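Local coordinates for thermospermine synthase (Medicago truncatula, PDB 6BQ6), which catalyses the transfer of an aminopropyl group from decarboxylated S-adenosylmethionine to spermidine, yielding the tetraamine thermospermine, at the interface of chains A and B and the interface of chains A and C. Sequence-based numbering; all coordinates share one arbitrary frame. Chains: chain A/B/C, Thermospermine synthase.

Contact 1: the interface of chains A and B. Residues chain A 29-32, 45, 47-48, 62; chain B 28-30, 45-48.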
ATOM      1  N   CYS A  29       5.396  -2.817   8.090  1.00 28.35           N
ATOM      2  CA  CYS A  29       4.145  -2.586   8.776  1.00 26.94           C
ATOM      3  C   CYS A  29       3.726  -1.137   8.658  1.00 25.42           C
ATOM      4  O   CYS A  29       4.594  -0.236   8.790  1.00 24.27           O
ATOM      5  CB  CYS A  29       4.269  -2.919  10.269  1.00 27.31           C
ATOM      6  SG  CYS A  29       4.660  -4.680  10.525  1.00 30.42           S
ATOM      7  N   TRP A  30       2.429  -0.921   8.381  1.00 24.48           N
ATOM      8  CA  TRP A  30       1.907   0.402   8.017  1.00 24.27           C
ATOM      9  C   TRP A  30       0.605   0.707   8.686  1.00 24.66           C
ATOM     10  O   TRP A  30      -0.225  -0.190   8.889  1.00 25.52           O
ATOM     11  CB  TRP A  30       1.714   0.499   6.482  1.00 24.11           C
ATOM     12  CG  TRP A  30       2.947   0.378   5.718  1.00 24.28           C
ATOM     13  CD1 TRP A  30       3.546  -0.770   5.282  1.00 25.28           C
ATOM     14  CD2 TRP A  30       3.780   1.449   5.290  1.00 23.73           C
ATOM     15  NE1 TRP A  30       4.686  -0.465   4.614  1.00 25.37           N
ATOM     16  CE2 TRP A  30       4.843   0.896   4.598  1.00 25.15           C
ATOM     17  CE3 TRP A  30       3.725   2.852   5.438  1.00 24.11           C
ATOM     18  CZ2 TRP A  30       5.860   1.680   4.048  1.00 25.66           C
ATOM     19  CZ3 TRP A  30       4.714   3.616   4.900  1.00 24.21           C
ATOM     20  CH2 TRP A  30       5.767   3.041   4.216  1.00 25.71           C
ATOM     21  N   TYR A  31       0.433   1.984   9.091  1.00 24.15           N
ATOM     22  CA  TYR A  31      -0.864   2.549   9.451  1.00 25.48           C
ATOM     23  C   TYR A  31      -1.312   3.391   8.260  1.00 25.83           C
ATOM     24  O   TYR A  31      -0.545   4.190   7.742  1.00 24.68           O
ATOM     25  CB  TYR A  31      -0.728   3.457  10.704  1.00 26.54           C
ATOM     26  CG  TYR A  31      -1.941   4.305  10.924  1.00 28.19           C
ATOM     27  CD1 TYR A  31      -3.081   3.764  11.419  1.00 29.92           C
ATOM     28  CD2 TYR A  31      -1.946   5.662  10.570  1.00 30.17           C
ATOM     29  CE1 TYR A  31      -4.222   4.531  11.617  1.00 30.56           C
ATOM     30  CE2 TYR A  31      -3.085   6.444  10.727  1.00 31.40           C
ATOM     31  CZ  TYR A  31      -4.217   5.873  11.281  1.00 33.33           C
ATOM     32  OH  TYR A  31      -5.356   6.642  11.474  1.00 36.30           O
ATOM     33  N   GLU A  32      -2.538   3.175   7.825  1.00 26.35           N
ATOM     34  CA  GLU A  32      -3.060   3.846   6.641  1.00 28.73           C
ATOM     35  C   GLU A  32      -4.286   4.604   7.074  1.00 27.67           C
ATOM     36  O   GLU A  32      -5.110   4.135   7.845  1.00 27.72           O
ATOM     37  CB  GLU A  32      -3.313   2.789   5.578  1.00 32.37           C
ATOM     38  CG  GLU A  32      -4.577   2.866   4.762  1.00 37.52           C
ATOM     39  CD  GLU A  32      -4.799   1.556   4.028  1.00 41.06           C
ATOM     40  OE1 GLU A  32      -3.771   0.916   3.623  1.00 44.01           O
ATOM     41  OE2 GLU A  32      -5.981   1.170   3.898  1.00 44.15           O
ATOM     42  N   LEU A  45       5.236   1.678  10.795  1.00 23.64           N
ATOM     43  CA  LEU A  45       5.076   1.410  12.192  1.00 24.59           C
ATOM     44  C   LEU A  45       6.269   0.694  12.812  1.00 25.15           C
ATOM     45  O   LEU A  45       6.829  -0.237  12.245  1.00 25.71           O
ATOM     46  CB  LEU A  45       3.864   0.517  12.417  1.00 26.41           C
ATOM     47  CG  LEU A  45       2.499   1.059  12.024  1.00 28.01           C
ATOM     48  CD1 LEU A  45       1.488  -0.019  12.402  1.00 29.95           C
ATOM     49  CD2 LEU A  45       2.239   2.379  12.745  1.00 29.55           C
ATOM     50  N   SER A  47       5.524  -0.123  16.337  1.00 27.13           N
ATOM     51  CA  SER A  47       4.656  -0.966  17.167  1.00 28.65           C
ATOM     52  C   SER A  47       3.310  -0.380  17.353  1.00 29.05           C
ATOM     53  O   SER A  47       3.052   0.771  17.026  1.00 27.23           O
ATOM     54  CB  SER A  47       5.297  -1.259  18.549  1.00 31.88           C
ATOM     55  OG  SER A  47       5.224  -0.119  19.305  1.00 34.44           O
ATOM     56  N   ILE A  48       2.426  -1.198  17.890  1.00 29.56           N
ATOM     57  CA  ILE A  48       1.108  -0.787  18.293  1.00 31.83           C
ATOM     58  C   ILE A  48       1.163  -0.826  19.816  1.00 33.46           C
ATOM     59  O   ILE A  48       1.170  -1.914  20.400  1.00 32.37           O
ATOM     60  CB  ILE A  48       0.059  -1.712  17.654  1.00 33.71           C
ATOM     61  CG1 ILE A  48       0.170  -1.601  16.126  1.00 34.70           C
ATOM     62  CG2 ILE A  48      -1.332  -1.350  18.138  1.00 36.05           C
ATOM     63  CD1 ILE A  48      -0.426  -2.759  15.365  1.00 36.52           C
ATOM     64  N   LEU A  62       0.029   4.395  18.523  1.00 25.57           N
ATOM     65  CA  LEU A  62       0.927   3.731  17.615  1.00 26.81           C
ATOM     66  C   LEU A  62       2.274   4.322  17.756  1.00 26.81           C
ATOM     67  O   LEU A  62       2.392   5.538  17.896  1.00 29.49           O
ATOM     68  CB  LEU A  62       0.477   4.005  16.182  1.00 27.01           C
ATOM     69  CG  LEU A  62      -0.962   3.579  15.917  1.00 28.81           C
ATOM     70  CD1 LEU A  62      -1.253   3.837  14.449  1.00 30.41           C
ATOM     71  CD2 LEU A  62      -1.267   2.162  16.323  1.00 30.28           C
TER
ATOM     72  N   SER B  28      -6.877  -0.519  10.076  1.00 42.28           N
ATOM     73  CA  SER B  28      -5.969   0.542   9.718  1.00 38.31           C
ATOM     74  C   SER B  28      -4.523   0.071   9.624  1.00 33.63           C
ATOM     75  O   SER B  28      -3.757   0.740   8.950  1.00 29.42           O
ATOM     76  CB  SER B  28      -6.089   1.695  10.728  1.00 41.25           C
ATOM     77  OG  SER B  28      -5.598   1.325  12.013  1.00 43.96           O
ATOM     78  N   CYS B  29      -4.148  -1.018  10.321  1.00 29.85           N
ATOM     79  CA  CYS B  29      -2.748  -1.456  10.380  1.00 27.10           C
ATOM     80  C   CYS B  29      -2.541  -2.741   9.583  1.00 26.20           C
ATOM     81  O   CYS B  29      -3.297  -3.693   9.739  1.00 25.65           O
ATOM     82  CB  CYS B  29      -2.265  -1.666  11.835  1.00 27.03           C
ATOM     83  SG  CYS B  29      -2.260  -0.078  12.733  1.00 31.82           S
ATOM     84  N   TRP B  30      -1.494  -2.735   8.752  1.00 24.52           N
ATOM     85  CA  TRP B  30      -1.233  -3.790   7.777  1.00 24.45           C
ATOM     86  C   TRP B  30       0.232  -4.203   7.794  1.00 23.87           C
ATOM     87  O   TRP B  30       1.080  -3.354   7.897  1.00 24.00           O
ATOM     88  CB  TRP B  30      -1.605  -3.293   6.362  1.00 24.51           C
ATOM     89  CG  TRP B  30      -3.060  -3.063   6.221  1.00 25.41           C
ATOM     90  CD1 TRP B  30      -3.730  -1.940   6.534  1.00 28.20           C
ATOM     91  CD2 TRP B  30      -4.041  -4.013   5.800  1.00 26.79           C
ATOM     92  NE1 TRP B  30      -5.092  -2.114   6.330  1.00 28.45           N
ATOM     93  CE2 TRP B  30      -5.301  -3.395   5.904  1.00 27.74           C
ATOM     94  CE3 TRP B  30      -3.979  -5.339   5.374  1.00 26.27           C
ATOM     95  CZ2 TRP B  30      -6.482  -4.050   5.563  1.00 28.82           C
ATOM     96  CZ3 TRP B  30      -5.144  -5.989   5.040  1.00 26.99           C
ATOM     97  CH2 TRP B  30      -6.386  -5.340   5.124  1.00 28.22           C
ATOM     98  N   LEU B  45      -3.084  -6.357  10.835  1.00 24.69           N
ATOM     99  CA  LEU B  45      -2.237  -6.551  11.993  1.00 26.48           C
ATOM    100  C   LEU B  45      -2.976  -6.265  13.300  1.00 27.89           C
ATOM    101  O   LEU B  45      -3.583  -5.199  13.451  1.00 27.25           O
ATOM    102  CB  LEU B  45      -1.082  -5.591  11.929  1.00 29.09           C
ATOM    103  CG  LEU B  45       0.223  -5.862  11.258  1.00 31.21           C
ATOM    104  CD1 LEU B  45       1.116  -4.639  11.361  1.00 31.77           C
ATOM    105  CD2 LEU B  45       0.901  -6.995  11.977  1.00 32.97           C
ATOM    106  N   ASN B  46      -2.845  -7.175  14.256  1.00 27.47           N
ATOM    107  CA  ASN B  46      -3.246  -6.919  15.659  1.00 29.22           C
ATOM    108  C   ASN B  46      -2.101  -6.210  16.392  1.00 28.80           C
ATOM    109  O   ASN B  46      -2.293  -5.189  17.075  1.00 30.44           O
ATOM    110  CB  ASN B  46      -3.551  -8.229  16.391  1.00 30.86           C
ATOM    111  CG  ASN B  46      -4.858  -8.883  15.953  1.00 31.76           C
ATOM    112  OD1 ASN B  46      -5.872  -8.212  15.807  1.00 34.02           O
ATOM    113  ND2 ASN B  46      -4.854 -10.211  15.807  1.00 32.71           N
ATOM    114  N   SER B  47      -0.895  -6.747  16.300  1.00 27.64           N
ATOM    115  CA  SER B  47       0.217  -6.113  16.984  1.00 28.16           C
ATOM    116  C   SER B  47       1.539  -6.518  16.412  1.00 27.67           C
ATOM    117  O   SER B  47       1.618  -7.435  15.575  1.00 25.91           O
ATOM    118  CB  SER B  47       0.154  -6.339  18.501  1.00 31.68           C
ATOM    119  OG  SER B  47       0.503  -7.625  18.807  1.00 31.57           O
ATOM    120  N   ILE B  48       2.573  -5.808  16.835  1.00 26.00           N
ATOM    121  CA  ILE B  48       3.939  -6.146  16.501  1.00 26.96           C
ATOM    122  C   ILE B  48       4.583  -6.595  17.787  1.00 27.42           C
ATOM    123  O   ILE B  48       4.831  -5.778  18.698  1.00 27.86           O
ATOM    124  CB  ILE B  48       4.673  -4.936  15.889  1.00 28.20           C
ATOM    125  CG1 ILE B  48       3.912  -4.475  14.638  1.00 28.80           C
ATOM    126  CG2 ILE B  48       6.111  -5.286  15.578  1.00 29.03           C
ATOM    127  CD1 ILE B  48       4.325  -3.109  14.107  1.00 30.55           C
TER
HETATM  128  O   HOH W   1       2.832  -3.829  18.870  1.00 26.14           O
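Strands 29-34 of chains A and B pair antiparallel about a two-fold axis at this homomeric interface, within the N-terminal region that matches the spermidine synthase tetramerisation family. The deposited assembly is a tetramer, as that family suggests. Backbone hydrogen bonds hold the pairing. A:Trp30 N donates to B:Trp30 O at 2.8 Å, nearly along the C=O axis. B:Trp30 N returns the bond to A:Trp30 O at 2.8 Å, in the carbonyl plane. One step along, A:Glu32 N reaches B:Ser28 O at 2.9 Å. The side chains on either side of the pairing are likely to favour this register.

The apolar contacts lie on one side of the strand pair. A:Cys29 has SG anti to the carbonyl carbon (chi1 -62°), which brings its sulfur SG to the CD1 methyl of B:Leu45 at 3.6 Å. The twin contact sets A:Leu45 CD1 against B:Cys29 SG at 3.8 Å. B:Ile48 pushes its CD1 tip against A:Ser47 CA and A:Cys29 CB. The matching tip of A:Ile48 rests on B:Ser47 CA and the backbone carbonyl of B:Asn46. Both isoleucines keep CG1 anti to the carbonyl carbon, with CG2 anti to the backbone N. A:Tyr31 has CG anti to the backbone N (chi1 167°). Its CD1-CE1 side lies along B:Ser28, and A:Tyr31 CE1 is 3.5 Å from B:Ser28 CB.

A polar side chain lies beside an indole without bonding to it. The side chains of A:Glu32 and B:Trp30 cross obliquely, yet the carboxylate plane is nearly parallel to the indole, 14° apart. A:Glu32 OE2 stays 4.2 Å from the indole nitrogen B:Trp30 NE1, too far for a direct bond.

Water 1 bridges the two strands 47-53. It meets the backbone N and O of A:Ile48 and the same two atoms of B:Ile48, with A:Ile48 N 2.8 Å from the oxygen of water 1.

Contact 2: the interface of chains A and C. Residues chain A 30, 40-44, 66-67; chain C 34, 37-42.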
ATOM      1  N   TRP A  30       2.429  -0.921   8.381  1.00 24.48           N
ATOM      2  CA  TRP A  30       1.907   0.402   8.017  1.00 24.27           C
ATOM      3  C   TRP A  30       0.605   0.707   8.686  1.00 24.66           C
ATOM      4  O   TRP A  30      -0.225  -0.190   8.889  1.00 25.52           O
ATOM      5  CB  TRP A  30       1.714   0.499   6.482  1.00 24.11           C
ATOM      6  CG  TRP A  30       2.947   0.378   5.718  1.00 24.28           C
ATOM      7  CD1 TRP A  30       3.546  -0.770   5.282  1.00 25.28           C
ATOM      8  CD2 TRP A  30       3.780   1.449   5.290  1.00 23.73           C
ATOM      9  NE1 TRP A  30       4.686  -0.465   4.614  1.00 25.37           N
ATOM     10  CE2 TRP A  30       4.843   0.896   4.598  1.00 25.15           C
ATOM     11  CE3 TRP A  30       3.725   2.852   5.438  1.00 24.11           C
ATOM     12  CZ2 TRP A  30       5.860   1.680   4.048  1.00 25.66           C
ATOM     13  CZ3 TRP A  30       4.714   3.616   4.900  1.00 24.21           C
ATOM     14  CH2 TRP A  30       5.767   3.041   4.216  1.00 25.71           C
ATOM     15  N   ARG A  40      -4.859   8.850   0.417  1.00 27.30           N
ATOM     16  CA  ARG A  40      -4.411   8.043   1.562  1.00 27.66           C
ATOM     17  C   ARG A  40      -3.035   8.409   2.012  1.00 25.75           C
ATOM     18  O   ARG A  40      -2.145   8.655   1.221  1.00 24.93           O
ATOM     19  CB  ARG A  40      -4.379   6.545   1.214  1.00 32.63           C
ATOM     20  CG  ARG A  40      -5.696   5.817   1.147  1.00 37.07           C
ATOM     21  CD  ARG A  40      -5.524   4.278   1.027  1.00 41.11           C
ATOM     22  NE  ARG A  40      -4.432   3.932   0.142  1.00 44.53           N
ATOM     23  CZ  ARG A  40      -4.301   2.778  -0.516  1.00 47.61           C
ATOM     24  NH1 ARG A  40      -5.147   1.778  -0.335  1.00 47.96           N
ATOM     25  NH2 ARG A  40      -3.263   2.623  -1.355  1.00 47.03           N
ATOM     26  N   TRP A  41      -2.864   8.453   3.331  1.00 24.17           N
ATOM     27  CA  TRP A  41      -1.616   8.825   4.002  1.00 24.91           C
ATOM     28  C   TRP A  41      -1.194   7.602   4.816  1.00 24.51           C
ATOM     29  O   TRP A  41      -1.970   7.129   5.639  1.00 24.95           O
ATOM     30  CB  TRP A  41      -1.972  10.000   4.919  1.00 26.57           C
ATOM     31  CG  TRP A  41      -0.895  10.839   5.567  1.00 27.13           C
ATOM     32  CD1 TRP A  41      -0.891  11.275   6.861  1.00 28.76           C
ATOM     33  CD2 TRP A  41       0.277  11.400   4.958  1.00 26.84           C
ATOM     34  NE1 TRP A  41       0.211  12.051   7.101  1.00 29.28           N
ATOM     35  CE2 TRP A  41       0.948  12.141   5.952  1.00 28.05           C
ATOM     36  CE3 TRP A  41       0.831  11.338   3.678  1.00 28.38           C
ATOM     37  CZ2 TRP A  41       2.141  12.812   5.706  1.00 28.14           C
ATOM     38  CZ3 TRP A  41       2.018  12.002   3.438  1.00 29.70           C
ATOM     39  CH2 TRP A  41       2.660  12.730   4.446  1.00 29.49           C
ATOM     40  N   CYS A  42       0.028   7.099   4.629  1.00 24.16           N
ATOM     41  CA  CYS A  42       0.425   5.887   5.345  1.00 24.80           C
ATOM     42  C   CYS A  42       1.759   6.117   6.010  1.00 23.84           C
ATOM     43  O   CYS A  42       2.708   6.622   5.408  1.00 22.11           O
ATOM     44  CB  CYS A  42       0.520   4.670   4.436  1.00 26.69           C
ATOM     45  SG  CYS A  42      -0.767   4.611   3.187  1.00 30.60           S
ATOM     46  N   PHE A  43       1.823   5.702   7.269  1.00 23.19           N
ATOM     47  CA  PHE A  43       3.038   5.781   8.094  1.00 24.78           C
ATOM     48  C   PHE A  43       3.576   4.394   8.420  1.00 24.23           C
ATOM     49  O   PHE A  43       2.829   3.554   8.860  1.00 24.58           O
ATOM     50  CB  PHE A  43       2.730   6.382   9.482  1.00 25.98           C
ATOM     51  CG  PHE A  43       1.994   7.653   9.470  1.00 28.25           C
ATOM     52  CD1 PHE A  43       2.137   8.566   8.437  1.00 29.13           C
ATOM     53  CD2 PHE A  43       1.276   8.027  10.565  1.00 30.66           C
ATOM     54  CE1 PHE A  43       1.476   9.774   8.437  1.00 30.40           C
ATOM     55  CE2 PHE A  43       0.601   9.271  10.591  1.00 30.97           C
ATOM     56  CZ  PHE A  43       0.703  10.141   9.529  1.00 30.54           C
ATOM     57  N   ALA A  44       4.865   4.189   8.263  1.00 23.63           N
ATOM     58  CA  ALA A  44       5.491   2.958   8.752  1.00 24.40           C
ATOM     59  C   ALA A  44       5.432   2.886  10.292  1.00 24.13           C
ATOM     60  O   ALA A  44       5.514   3.901  11.008  1.00 24.01           O
ATOM     61  CB  ALA A  44       6.906   2.834   8.249  1.00 25.35           C
ATOM     62  N   PRO A  66       7.758   7.715  11.075  1.00 25.95           N
ATOM     63  CA  PRO A  66       8.008   9.123  10.726  1.00 25.50           C
ATOM     64  C   PRO A  66       7.653  10.173  11.806  1.00 24.71           C
ATOM     65  O   PRO A  66       8.273  11.229  11.872  1.00 25.75           O
ATOM     66  CB  PRO A  66       7.122   9.338   9.477  1.00 26.25           C
ATOM     67  CG  PRO A  66       6.071   8.287   9.566  1.00 25.78           C
ATOM     68  CD  PRO A  66       6.627   7.132  10.330  1.00 24.84           C
ATOM     69  N   PHE A  67       6.669   9.897  12.645  1.00 23.63           N
ATOM     70  CA  PHE A  67       6.131  10.939  13.524  1.00 24.54           C
ATOM     71  C   PHE A  67       6.098  10.552  15.017  1.00 24.02           C
ATOM     72  O   PHE A  67       5.476  11.232  15.849  1.00 25.36           O
ATOM     73  CB  PHE A  67       4.724  11.340  13.016  1.00 25.21           C
ATOM     74  CG  PHE A  67       4.731  11.886  11.608  1.00 27.36           C
ATOM     75  CD1 PHE A  67       5.527  12.959  11.283  1.00 28.71           C
ATOM     76  CD2 PHE A  67       3.984  11.301  10.609  1.00 29.86           C
ATOM     77  CE1 PHE A  67       5.588  13.482   9.983  1.00 31.08           C
ATOM     78  CE2 PHE A  67       4.031  11.832   9.314  1.00 28.86           C
ATOM     79  CZ  PHE A  67       4.815  12.913   9.005  1.00 29.95           C
TER
ATOM     80  N   GLU C  34       6.377   7.011  -2.236  1.00 34.97           N
ATOM     81  CA  GLU C  34       7.133   6.992  -1.012  1.00 39.06           C
ATOM     82  C   GLU C  34       7.797   8.349  -0.906  1.00 38.95           C
ATOM     83  O   GLU C  34       8.857   8.541  -1.446  1.00 39.16           O
ATOM     84  CB  GLU C  34       8.187   5.866  -1.028  1.00 44.46           C
ATOM     85  CG  GLU C  34       7.592   4.445  -0.985  1.00 48.30           C
ATOM     86  CD  GLU C  34       8.456   3.429  -0.211  1.00 51.52           C
ATOM     87  OE1 GLU C  34       7.870   2.611   0.546  1.00 51.85           O
ATOM     88  OE2 GLU C  34       9.707   3.460  -0.346  1.00 53.99           O
ATOM     89  N   GLU C  37      11.229   6.866   2.958  1.00 37.68           N
ATOM     90  CA  GLU C  37      11.055   5.405   3.105  1.00 37.99           C
ATOM     91  C   GLU C  37       9.933   4.971   4.078  1.00 35.11           C
ATOM     92  O   GLU C  37       9.413   3.840   3.960  1.00 36.90           O
ATOM     93  CB  GLU C  37      12.356   4.717   3.523  1.00 41.76           C
ATOM     94  CG  GLU C  37      12.949   5.223   4.789  1.00 45.64           C
ATOM     95  CD  GLU C  37      14.089   4.345   5.255  1.00 49.68           C
ATOM     96  OE1 GLU C  37      15.024   4.153   4.445  1.00 52.66           O
ATOM     97  OE2 GLU C  37      14.033   3.870   6.416  1.00 52.16           O
ATOM     98  N   ASN C  38       9.557   5.846   5.007  0.50 32.61           N
ATOM     99  CA  ASN C  38       8.551   5.512   6.003  0.50 30.50           C
ATOM    100  C   ASN C  38       7.224   6.237   5.873  0.50 28.21           C
ATOM    101  O   ASN C  38       6.392   6.167   6.784  0.50 26.32           O
ATOM    102  CB  ASN C  38       9.137   5.768   7.369  0.50 31.54           C
ATOM    103  CG  ASN C  38      10.306   4.853   7.653  0.50 32.17           C
ATOM    104  OD1 ASN C  38      11.239   5.226   8.341  0.50 32.82           O
ATOM    105  ND2 ASN C  38      10.264   3.647   7.079  0.50 32.12           N
ATOM    106  N   LEU C  39       7.023   6.895   4.748  1.00 27.65           N
ATOM    107  CA  LEU C  39       5.813   7.632   4.542  1.00 27.03           C
ATOM    108  C   LEU C  39       5.291   7.519   3.114  1.00 26.68           C
ATOM    109  O   LEU C  39       5.996   7.772   2.212  1.00 27.13           O
ATOM    110  CB  LEU C  39       6.150   9.072   4.849  1.00 29.13           C
ATOM    111  CG  LEU C  39       5.127  10.142   4.969  1.00 30.78           C
ATOM    112  CD1 LEU C  39       4.165   9.820   6.097  1.00 29.68           C
ATOM    113  CD2 LEU C  39       5.901  11.396   5.256  1.00 32.77           C
ATOM    114  N   ARG C  40       4.037   7.152   2.966  1.00 26.00           N
ATOM    115  CA  ARG C  40       3.477   6.965   1.649  1.00 27.26           C
ATOM    116  C   ARG C  40       2.276   7.846   1.442  1.00 26.58           C
ATOM    117  O   ARG C  40       1.490   8.033   2.329  1.00 25.21           O
ATOM    118  CB  ARG C  40       3.157   5.499   1.413  1.00 29.98           C
ATOM    119  CG  ARG C  40       4.405   4.738   1.044  1.00 34.81           C
ATOM    120  CD  ARG C  40       4.274   3.215   1.010  1.00 38.04           C
ATOM    121  NE  ARG C  40       2.893   2.772   0.957  1.00 41.91           N
ATOM    122  CZ  ARG C  40       2.535   1.495   1.056  1.00 47.47           C
ATOM    123  NH1 ARG C  40       3.449   0.519   1.134  1.00 46.67           N
ATOM    124  NH2 ARG C  40       1.238   1.184   1.017  1.00 49.36           N
ATOM    125  N   TRP C  41       2.172   8.381   0.246  1.00 25.35           N
ATOM    126  CA  TRP C  41       1.146   9.359  -0.074  1.00 27.13           C
ATOM    127  C   TRP C  41       0.480   8.813  -1.317  1.00 27.65           C
ATOM    128  O   TRP C  41       1.198   8.617  -2.317  1.00 27.60           O
ATOM    129  CB  TRP C  41       1.894  10.640  -0.356  1.00 29.78           C
ATOM    130  CG  TRP C  41       1.204  11.847  -0.743  1.00 31.56           C
ATOM    131  CD1 TRP C  41       1.569  12.685  -1.778  1.00 34.44           C
ATOM    132  CD2 TRP C  41       0.136  12.490  -0.059  1.00 31.11           C
ATOM    133  NE1 TRP C  41       0.787  13.816  -1.757  1.00 33.58           N
ATOM    134  CE2 TRP C  41      -0.103  13.717  -0.722  1.00 33.16           C
ATOM    135  CE3 TRP C  41      -0.625  12.171   1.061  1.00 32.49           C
ATOM    136  CZ2 TRP C  41      -1.092  14.583  -0.326  1.00 33.28           C
ATOM    137  CZ3 TRP C  41      -1.615  13.022   1.453  1.00 35.41           C
ATOM    138  CH2 TRP C  41      -1.853  14.230   0.747  1.00 34.72           C
ATOM    139  N   CYS C  42      -0.832   8.519  -1.255  1.00 25.78           N
ATOM    140  CA  CYS C  42      -1.498   7.766  -2.324  1.00 26.12           C
ATOM    141  C   CYS C  42      -2.706   8.505  -2.891  1.00 24.51           C
ATOM    142  O   CYS C  42      -3.506   9.044  -2.145  1.00 24.59           O
ATOM    143  CB  CYS C  42      -1.931   6.404  -1.843  1.00 26.71           C
ATOM    144  SG  CYS C  42      -0.630   5.593  -0.842  1.00 32.05           S
TER
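Strands 39-45 of chains A and C pair antiparallel about a two-fold axis centred on the Trp41 pair, with reciprocal N-H to O=C bonds joining A:Arg40 to C:Cys42 and A:Cys42 to C:Arg40. Among them, C:Arg40 N donates to A:Cys42 O at 2.8 Å. A:Ala44 N extends the ladder to C:Asn38 O at 2.9 Å, its donor standing above the carbonyl plane. The interface joins two copies of the enzyme in the deposited tetramer.

One side of the strand pair is aromatic and aliphatic. A:Trp41 and C:Trp41 both have CG anti to the backbone N. Their six-membered rings meet edge to face, with planes 84° apart and centroids 5.1 Å apart. C:Leu39 also has CG anti to the backbone N (chi1 -170°). This carries C:Leu39 CD1 over a face of A:Trp41, 3.8 Å from the centroid of the six-membered ring. The same methyl touches A:Phe43 CD1, and C:Leu39 lies alongside that phenylalanine, pointing the same way. A:Phe67 CE2 adds a further contact to the methyl. An alanine at A:Trp41 would probably lose both the edge-to-face pair and the ring surface under C:Leu39, loosening this side of the interface.

The other side carries the arginines and cysteines. C:Arg40 crosses A:Trp30 at about a right angle. A bend at chi3 (17°) lets its chain follow the indole: CD lies over the six-membered ring and NH1 over the five-membered ring, a cation-pi contact. A:Ala44 CA lies over the rim of the opposite face, so the indole is held between the two chains. A:Arg40 NH2 and C:Arg40 NH2 are 5.3 Å apart, where like charges would probably repel weakly. Nearby, A:Cys42 SG stands 4.1 Å from C:Cys42 SG, well beyond disulfide length.

The centres of the C-alpha atoms of contact 1 and contact 2 are about 12 Å apart, and the two share A:Trp30. Its backbone serves contact 1, while its indole serves contact 2, so one residue faces two neighbouring subunits. Strands 29-34 and 39-45 of chain A also contribute to both. Each interface has its own two-fold axis, which fits a tetramer with more than one such axis, joined through its N-terminal strands. The centre of contact 1 is about 25 Å, and that of contact 2 about 24 Å, from A:Asp181, the predicted proton acceptor. The contacts therefore seem to serve assembly, and any influence on the active site would have to be indirect.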